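Local coordinates for flagellar hook protein FlgE (Caulobacter crescentus CB15, PDB 5AY6), which forms the flagellar hook, the curved segment thought to work as a universal joint between the rotary motor and the filament, at residues Y145-K157 against A198-N212. Sequence-based numbering, arbitrary orientation.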
ATOM      1  N   TYR A 145       0.884   0.507  -7.313  1.00 13.96           N
ATOM      2  CA  TYR A 145       0.273   1.279  -6.241  1.00 11.58           C
ATOM      3  C   TYR A 145       1.297   2.021  -5.399  1.00  8.57           C
ATOM      4  O   TYR A 145       2.348   1.475  -5.041  1.00 11.47           O
ATOM      5  CB  TYR A 145      -0.549   0.358  -5.334  1.00 11.04           C
ATOM      6  CG  TYR A 145      -1.081   1.028  -4.085  1.00 12.61           C
ATOM      7  CD1 TYR A 145      -0.497   0.796  -2.844  1.00  9.41           C
ATOM      8  CD2 TYR A 145      -2.166   1.891  -4.146  1.00  9.25           C
ATOM      9  CE1 TYR A 145      -0.983   1.406  -1.698  1.00 11.23           C
ATOM     10  CE2 TYR A 145      -2.661   2.501  -3.008  1.00 10.39           C
ATOM     11  CZ  TYR A 145      -2.067   2.260  -1.792  1.00  9.68           C
ATOM     12  OH  TYR A 145      -2.559   2.878  -0.665  1.00  8.51           O
ATOM     13  N   ASP A 146       0.974   3.270  -5.087  1.00 10.26           N
ATOM     14  CA  ASP A 146       1.751   4.070  -4.150  1.00  7.86           C
ATOM     15  C   ASP A 146       0.799   4.937  -3.344  1.00  9.25           C
ATOM     16  O   ASP A 146       0.027   5.700  -3.918  1.00 10.72           O
ATOM     17  CB  ASP A 146       2.767   4.942  -4.874  1.00  8.89           C
ATOM     18  CG  ASP A 146       3.709   5.635  -3.915  1.00 11.21           C
ATOM     19  OD1 ASP A 146       3.278   6.607  -3.257  1.00 11.63           O
ATOM     20  OD2 ASP A 146       4.871   5.196  -3.811  1.00 12.07           O
ATOM     21  N   PRO A 147       0.854   4.829  -2.006  1.00  8.65           N
ATOM     22  CA  PRO A 147      -0.085   5.549  -1.138  1.00  8.78           C
ATOM     23  C   PRO A 147       0.002   7.064  -1.294  1.00 15.98           C
ATOM     24  O   PRO A 147      -0.935   7.773  -0.921  1.00 19.28           O
ATOM     25  CB  PRO A 147       0.329   5.116   0.275  1.00 11.11           C
ATOM     26  CG  PRO A 147       1.717   4.566   0.134  1.00 16.99           C
ATOM     27  CD  PRO A 147       1.788   3.985  -1.242  1.00 11.64           C
ATOM     28  N   SER A 148       1.104   7.545  -1.859  1.00 11.56           N
ATOM     29  CA  SER A 148       1.321   8.974  -2.032  1.00 12.44           C
ATOM     30  C   SER A 148       1.112   9.466  -3.465  1.00 15.74           C
ATOM     31  O   SER A 148       0.451  10.480  -3.678  1.00 17.33           O
ATOM     32  CB  SER A 148       2.732   9.342  -1.572  1.00 20.66           C
ATOM     33  OG  SER A 148       3.071  10.653  -1.981  1.00 20.52           O
ATOM     34  N   THR A 149       1.664   8.755  -4.446  1.00  9.11           N
ATOM     35  CA  THR A 149       1.684   9.266  -5.817  1.00 10.99           C
ATOM     36  C   THR A 149       0.806   8.491  -6.794  1.00 11.28           C
ATOM     37  O   THR A 149       0.605   8.926  -7.925  1.00 14.52           O
ATOM     38  CB  THR A 149       3.120   9.283  -6.382  1.00 13.74           C
ATOM     39  OG1 THR A 149       3.669   7.961  -6.341  1.00 15.77           O
ATOM     40  CG2 THR A 149       4.003  10.223  -5.568  1.00 18.87           C
ATOM     41  N   TRP A 150       0.284   7.350  -6.366  1.00 13.40           N
ATOM     42  CA  TRP A 150      -0.546   6.527  -7.241  1.00 10.96           C
ATOM     43  C   TRP A 150      -1.514   5.716  -6.385  1.00 10.61           C
ATOM     44  O   TRP A 150      -1.410   4.496  -6.286  1.00 12.17           O
ATOM     45  CB  TRP A 150       0.338   5.622  -8.101  1.00 14.43           C
ATOM     46  CG  TRP A 150      -0.299   5.134  -9.367  1.00 19.18           C
ATOM     47  CD1 TRP A 150      -0.593   3.836  -9.693  1.00 17.61           C
ATOM     48  CD2 TRP A 150      -0.700   5.929 -10.487  1.00 16.52           C
ATOM     49  NE1 TRP A 150      -1.158   3.781 -10.945  1.00 18.83           N
ATOM     50  CE2 TRP A 150      -1.235   5.053 -11.456  1.00 12.79           C
ATOM     51  CE3 TRP A 150      -0.663   7.299 -10.768  1.00 12.38           C
ATOM     52  CZ2 TRP A 150      -1.728   5.497 -12.679  1.00 21.03           C
ATOM     53  CZ3 TRP A 150      -1.154   7.741 -11.985  1.00 20.48           C
ATOM     54  CH2 TRP A 150      -1.680   6.844 -12.923  1.00 13.55           C
ATOM     55  N   SER A 151      -2.452   6.410  -5.753  1.00 13.10           N
ATOM     56  CA  SER A 151      -3.212   5.821  -4.656  1.00 11.40           C
ATOM     57  C   SER A 151      -4.686   5.631  -4.976  1.00 10.61           C
ATOM     58  O   SER A 151      -5.140   5.935  -6.079  1.00 11.65           O
ATOM     59  CB  SER A 151      -3.074   6.690  -3.408  1.00 10.37           C
ATOM     60  OG  SER A 151      -3.699   7.945  -3.606  1.00 10.37           O
ATOM     61  N   MET A 152      -5.430   5.111  -4.005  1.00  9.40           N
ATOM     62  CA  MET A 152      -6.866   4.954  -4.166  1.00 11.42           C
ATOM     63  C   MET A 152      -7.561   6.317  -4.073  1.00 10.02           C
ATOM     64  O   MET A 152      -8.620   6.523  -4.662  1.00 10.97           O
ATOM     65  CB  MET A 152      -7.418   3.977  -3.124  1.00 16.27           C
ATOM     66  CG  MET A 152      -6.830   2.576  -3.240  1.00 11.80           C
ATOM     67  SD  MET A 152      -7.453   1.425  -1.997  1.00 12.27           S
ATOM     68  CE  MET A 152      -6.128   1.505  -0.792  1.00 12.37           C
ATOM     69  N   SER A 153      -6.955   7.256  -3.355  1.00  7.40           N
ATOM     70  CA  SER A 153      -7.492   8.609  -3.306  1.00  6.96           C
ATOM     71  C   SER A 153      -7.286   9.305  -4.651  1.00 11.97           C
ATOM     72  O   SER A 153      -8.126  10.094  -5.087  1.00 10.93           O
ATOM     73  CB  SER A 153      -6.849   9.413  -2.172  1.00  9.89           C
ATOM     74  OG  SER A 153      -7.194   8.859  -0.909  1.00  7.23           O
ATOM     75  N   ASP A 154      -6.173   9.006  -5.319  1.00 10.35           N
ATOM     76  CA  ASP A 154      -5.938   9.542  -6.664  1.00  9.14           C
ATOM     77  C   ASP A 154      -7.015   9.031  -7.612  1.00  9.65           C
ATOM     78  O   ASP A 154      -7.508   9.760  -8.473  1.00 13.78           O
ATOM     79  CB  ASP A 154      -4.554   9.145  -7.187  1.00  8.95           C
ATOM     80  CG  ASP A 154      -3.427   9.850  -6.464  1.00 16.24           C
ATOM     81  OD1 ASP A 154      -3.606  11.022  -6.068  1.00 14.38           O
ATOM     82  OD2 ASP A 154      -2.353   9.229  -6.297  1.00 13.71           O
ATOM     83  N   TYR A 155      -7.377   7.767  -7.433  1.00 13.18           N
ATOM     84  CA  TYR A 155      -8.383   7.121  -8.266  1.00 13.58           C
ATOM     85  C   TYR A 155      -9.765   7.739  -8.063  1.00 17.05           C
ATOM     86  O   TYR A 155     -10.502   7.959  -9.026  1.00 13.92           O
ATOM     87  CB  TYR A 155      -8.417   5.621  -7.971  1.00 13.78           C
ATOM     88  CG  TYR A 155      -9.567   4.894  -8.618  1.00 16.27           C
ATOM     89  CD1 TYR A 155      -9.516   4.529  -9.958  1.00 17.13           C
ATOM     90  CD2 TYR A 155     -10.706   4.566  -7.890  1.00 18.93           C
ATOM     91  CE1 TYR A 155     -10.567   3.865 -10.555  1.00 15.90           C
ATOM     92  CE2 TYR A 155     -11.761   3.900  -8.480  1.00 14.89           C
ATOM     93  CZ  TYR A 155     -11.684   3.555  -9.815  1.00 19.14           C
ATOM     94  OH  TYR A 155     -12.729   2.892 -10.414  1.00 23.46           O
ATOM     95  N   ALA A 156     -10.109   8.023  -6.811  1.00 13.24           N
ATOM     96  CA  ALA A 156     -11.386   8.645  -6.497  1.00 14.39           C
ATOM     97  C   ALA A 156     -11.507  10.014  -7.162  1.00 15.07           C
ATOM     98  O   ALA A 156     -12.587  10.418  -7.591  1.00 17.23           O
ATOM     99  CB  ALA A 156     -11.561   8.772  -4.984  1.00 12.40           C
ATOM    100  N   LYS A 157     -10.394  10.728  -7.252  1.00 15.73           N
ATOM    101  CA  LYS A 157     -10.399  12.031  -7.902  1.00 13.88           C
ATOM    102  C   LYS A 157     -10.463  11.902  -9.424  1.00 15.13           C
ATOM    103  O   LYS A 157     -11.221  12.614 -10.079  1.00 15.44           O
ATOM    104  CB  LYS A 157      -9.168  12.837  -7.495  1.00 17.88           C
ATOM    105  CG  LYS A 157      -8.965  14.063  -8.349  1.00 19.46           C
ATOM    106  CD  LYS A 157      -8.162  15.128  -7.650  1.00 29.78           C
ATOM    107  CE  LYS A 157      -8.150  16.388  -8.494  1.00 35.88           C
ATOM    108  NZ  LYS A 157      -9.537  16.789  -8.863  1.00 35.04           N
ATOM    109  N   ALA A 198      -4.439   0.263   3.188  1.00 13.03           N
ATOM    110  CA  ALA A 198      -5.642   1.035   3.479  1.00  8.54           C
ATOM    111  C   ALA A 198      -5.427   2.537   3.380  1.00  7.92           C
ATOM    112  O   ALA A 198      -4.333   3.040   3.634  1.00  9.24           O
ATOM    113  CB  ALA A 198      -6.160   0.680   4.863  1.00 15.32           C
ATOM    114  N   GLU A 199      -6.481   3.245   2.990  1.00  7.56           N
ATOM    115  CA  GLU A 199      -6.495   4.700   3.042  1.00  8.32           C
ATOM    116  C   GLU A 199      -7.802   5.181   3.645  1.00 14.31           C
ATOM    117  O   GLU A 199      -8.865   4.612   3.390  1.00 13.52           O
ATOM    118  CB  GLU A 199      -6.310   5.314   1.647  1.00 10.34           C
ATOM    119  CG  GLU A 199      -5.022   4.910   0.956  1.00  8.02           C
ATOM    120  CD  GLU A 199      -4.950   5.359  -0.494  1.00  7.79           C
ATOM    121  OE1 GLU A 199      -5.472   6.448  -0.829  1.00 11.57           O
ATOM    122  OE2 GLU A 199      -4.364   4.613  -1.301  1.00 14.16           O
ATOM    123  N   LEU A 200      -7.713   6.220   4.462  1.00 10.50           N
ATOM    124  CA  LEU A 200      -8.887   6.971   4.862  1.00  8.65           C
ATOM    125  C   LEU A 200      -8.916   8.233   4.012  1.00 10.43           C
ATOM    126  O   LEU A 200      -7.877   8.844   3.779  1.00  8.17           O
ATOM    127  CB  LEU A 200      -8.852   7.301   6.352  1.00  8.73           C
ATOM    128  CG  LEU A 200      -9.229   6.139   7.278  1.00 13.23           C
ATOM    129  CD1 LEU A 200      -8.876   6.480   8.717  1.00 13.67           C
ATOM    130  CD2 LEU A 200     -10.707   5.819   7.145  1.00 10.95           C
ATOM    131  N   ARG A 201     -10.092   8.611   3.527  1.00 10.78           N
ATOM    132  CA  ARG A 201     -10.186   9.747   2.624  1.00  9.19           C
ATOM    133  C   ARG A 201     -11.540  10.431   2.711  1.00 10.99           C
ATOM    134  O   ARG A 201     -12.571   9.779   2.867  1.00 11.91           O
ATOM    135  CB  ARG A 201      -9.921   9.302   1.177  1.00  8.33           C
ATOM    136  CG  ARG A 201     -10.909   8.256   0.659  1.00 10.99           C
ATOM    137  CD  ARG A 201     -10.516   7.711  -0.717  1.00 10.81           C
ATOM    138  NE  ARG A 201     -11.551   6.836  -1.268  1.00  9.12           N
ATOM    139  CZ  ARG A 201     -12.642   7.278  -1.886  1.00 14.41           C
ATOM    140  NH1 ARG A 201     -12.840   8.581  -2.023  1.00 13.23           N
ATOM    141  NH2 ARG A 201     -13.540   6.421  -2.363  1.00 12.80           N
ATOM    142  N   ALA A 202     -11.519  11.755   2.617  1.00 11.11           N
ATOM    143  CA  ALA A 202     -12.730  12.541   2.457  1.00 12.46           C
ATOM    144  C   ALA A 202     -13.023  12.657   0.971  1.00 11.40           C
ATOM    145  O   ALA A 202     -12.211  12.246   0.147  1.00 11.91           O
ATOM    146  CB  ALA A 202     -12.571  13.918   3.086  1.00 13.33           C
ATOM    147  N   LYS A 203     -14.180  13.209   0.632  1.00 11.51           N
ATOM    148  CA  LYS A 203     -14.509  13.470  -0.764  1.00 14.46           C
ATOM    149  C   LYS A 203     -13.484  14.439  -1.349  1.00 16.01           C
ATOM    150  O   LYS A 203     -13.118  15.421  -0.696  1.00 14.56           O
ATOM    151  CB  LYS A 203     -15.929  14.031  -0.885  1.00 18.89           C
ATOM    152  CG  LYS A 203     -16.335  14.436  -2.298  1.00 24.19           C
ATOM    153  CD  LYS A 203     -17.838  14.665  -2.407  1.00 27.83           C
ATOM    154  CE  LYS A 203     -18.234  15.057  -3.827  1.00 36.23           C
ATOM    155  NZ  LYS A 203     -19.705  14.974  -4.044  1.00 39.69           N
ATOM    156  N   PRO A 204     -12.992  14.157  -2.568  1.00 14.86           N
ATOM    157  CA  PRO A 204     -12.030  15.073  -3.186  1.00 13.39           C
ATOM    158  C   PRO A 204     -12.579  16.495  -3.205  1.00 11.17           C
ATOM    159  O   PRO A 204     -13.724  16.709  -3.608  1.00 15.68           O
ATOM    160  CB  PRO A 204     -11.867  14.510  -4.601  1.00 13.72           C
ATOM    161  CG  PRO A 204     -12.157  13.048  -4.446  1.00 17.28           C
ATOM    162  CD  PRO A 204     -13.255  12.978  -3.414  1.00 17.12           C
ATOM    163  N   GLY A 205     -11.792  17.450  -2.723  1.00 12.70           N
ATOM    164  CA  GLY A 205     -12.256  18.822  -2.628  1.00 10.71           C
ATOM    165  C   GLY A 205     -12.860  19.202  -1.284  1.00 18.34           C
ATOM    166  O   GLY A 205     -13.020  20.387  -0.994  1.00 11.51           O
ATOM    167  N   ASP A 206     -13.214  18.212  -0.466  1.00 13.74           N
ATOM    168  CA  ASP A 206     -13.739  18.494   0.875  1.00 10.54           C
ATOM    169  C   ASP A 206     -12.641  18.928   1.844  1.00  9.81           C
ATOM    170  O   ASP A 206     -12.930  19.451   2.925  1.00  8.01           O
ATOM    171  CB  ASP A 206     -14.467  17.278   1.449  1.00 12.18           C
ATOM    172  CG  ASP A 206     -15.955  17.290   1.151  1.00 13.63           C
ATOM    173  OD1 ASP A 206     -16.362  17.931   0.162  1.00 15.95           O
ATOM    174  OD2 ASP A 206     -16.720  16.651   1.911  1.00 13.49           O
ATOM    175  N   LEU A 207     -11.388  18.705   1.462  1.00 11.08           N
ATOM    176  CA  LEU A 207     -10.246  19.147   2.258  1.00  9.96           C
ATOM    177  C   LEU A 207      -9.525  20.308   1.581  1.00  8.62           C
ATOM    178  O   LEU A 207      -9.361  20.323   0.365  1.00  8.27           O
ATOM    179  CB  LEU A 207      -9.255  18.005   2.485  1.00  9.50           C
ATOM    180  CG  LEU A 207      -9.740  16.709   3.134  1.00 12.49           C
ATOM    181  CD1 LEU A 207      -8.564  15.754   3.331  1.00 13.97           C
ATOM    182  CD2 LEU A 207     -10.444  16.981   4.451  1.00  7.89           C
ATOM    183  N   ALA A 208      -9.077  21.269   2.378  1.00  9.71           N
ATOM    184  CA  ALA A 208      -8.384  22.440   1.847  1.00 10.53           C
ATOM    185  C   ALA A 208      -6.920  22.160   1.517  1.00  8.34           C
ATOM    186  O   ALA A 208      -6.317  22.857   0.706  1.00 12.28           O
ATOM    187  CB  ALA A 208      -8.478  23.591   2.835  1.00  8.60           C
ATOM    188  N   ASN A 209      -6.350  21.141   2.149  1.00 10.85           N
ATOM    189  CA  ASN A 209      -4.902  20.931   2.118  1.00 12.12           C
ATOM    190  C   ASN A 209      -4.396  20.021   0.999  1.00 11.59           C
ATOM    191  O   ASN A 209      -3.185  19.861   0.822  1.00  9.32           O
ATOM    192  CB  ASN A 209      -4.450  20.372   3.459  1.00  7.24           C
ATOM    193  CG  ASN A 209      -5.160  19.085   3.809  1.00  8.96           C
ATOM    194  OD1 ASN A 209      -6.351  19.088   4.118  1.00 11.22           O
ATOM    195  ND2 ASN A 209      -4.434  17.974   3.756  1.00  7.30           N
ATOM    196  N   ASN A 210      -5.317  19.411   0.262  1.00  9.84           N
ATOM    197  CA  ASN A 210      -4.965  18.636  -0.925  1.00 10.19           C
ATOM    198  C   ASN A 210      -6.135  18.608  -1.898  1.00 12.64           C
ATOM    199  O   ASN A 210      -7.169  19.225  -1.645  1.00 15.12           O
ATOM    200  CB  ASN A 210      -4.539  17.207  -0.554  1.00 10.03           C
ATOM    201  CG  ASN A 210      -5.639  16.418   0.146  1.00 12.15           C
ATOM    202  OD1 ASN A 210      -6.818  16.535  -0.181  1.00  7.43           O
ATOM    203  ND2 ASN A 210      -5.247  15.603   1.119  1.00 10.26           N
ATOM    204  N   GLY A 211      -5.980  17.873  -2.993  1.00 15.42           N
ATOM    205  CA  GLY A 211      -7.028  17.789  -3.991  1.00 13.98           C
ATOM    206  C   GLY A 211      -7.789  16.474  -3.992  1.00 10.95           C
ATOM    207  O   GLY A 211      -8.977  16.440  -4.330  1.00 14.49           O
ATOM    208  N   ASN A 212      -7.126  15.387  -3.614  1.00 10.48           N
ATOM    209  CA  ASN A 212      -7.758  14.073  -3.742  1.00 13.86           C
ATOM    210  C   ASN A 212      -8.497  13.622  -2.486  1.00 14.62           C
ATOM    211  O   ASN A 212      -9.155  12.574  -2.484  1.00 15.39           O
ATOM    212  CB  ASN A 212      -6.724  13.011  -4.149  1.00 15.21           C
ATOM    213  CG  ASN A 212      -5.657  12.771  -3.088  1.00  9.17           C
ATOM    214  OD1 ASN A 212      -5.742  13.261  -1.964  1.00  9.88           O
ATOM    215  ND2 ASN A 212      -4.638  12.007  -3.453  1.00  8.23           N
TER
HETATM  216  O   HOH W   1      -1.923   2.334   1.966  1.00 12.55           O
HETATM  217  O   HOH W   2      -2.418  10.119  -2.977  1.00 13.43           O
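Tyr145 gives its OH to Glu199 OE2 over 2.6 Å, the oxygen lying at the ring edge and met on its anti side, with ring and carboxylate 30° from coplanar; a water joins the same hydroxyl to Ala198 O. Ser151 N-caps helix 152-157 in a capping box with Asp154. From the helix's first turn, Met152 N reaches the syn side of Glu199 OE2 at 2.9 Å, while Ser153 N and Ser153 OG, turned beside its own backbone N (chi1 -65°), both donate to Glu199 OE1. Four donors from segment 145-157 thus grip the buried carboxylate at the helix N-terminus, which probably stabilises its negative charge. Replacing Glu199 with alanine is likely to leave the Tyr145 hydroxyl, the Met152 amide and Ser153 OG without this shared acceptor. Asn212 ND2 donates a hydrogen bond to Asp154 OD1 (3.0 Å), from above the carboxylate plane. Ala156 CB lies over one face of the Arg201 guanidinium, offset toward the rim, 3.2 Å from Arg201 NH1; Arg201 is salt-bridged to Glu168. Lys157 packs on Pro204 and Asn212. The short helix lies against the middle strand of the antiparallel D2-domain sheet, 195-202, between strands 180-189, which Met152 touches, and 214-222, whose Gln214 also donates to Glu199 OE1.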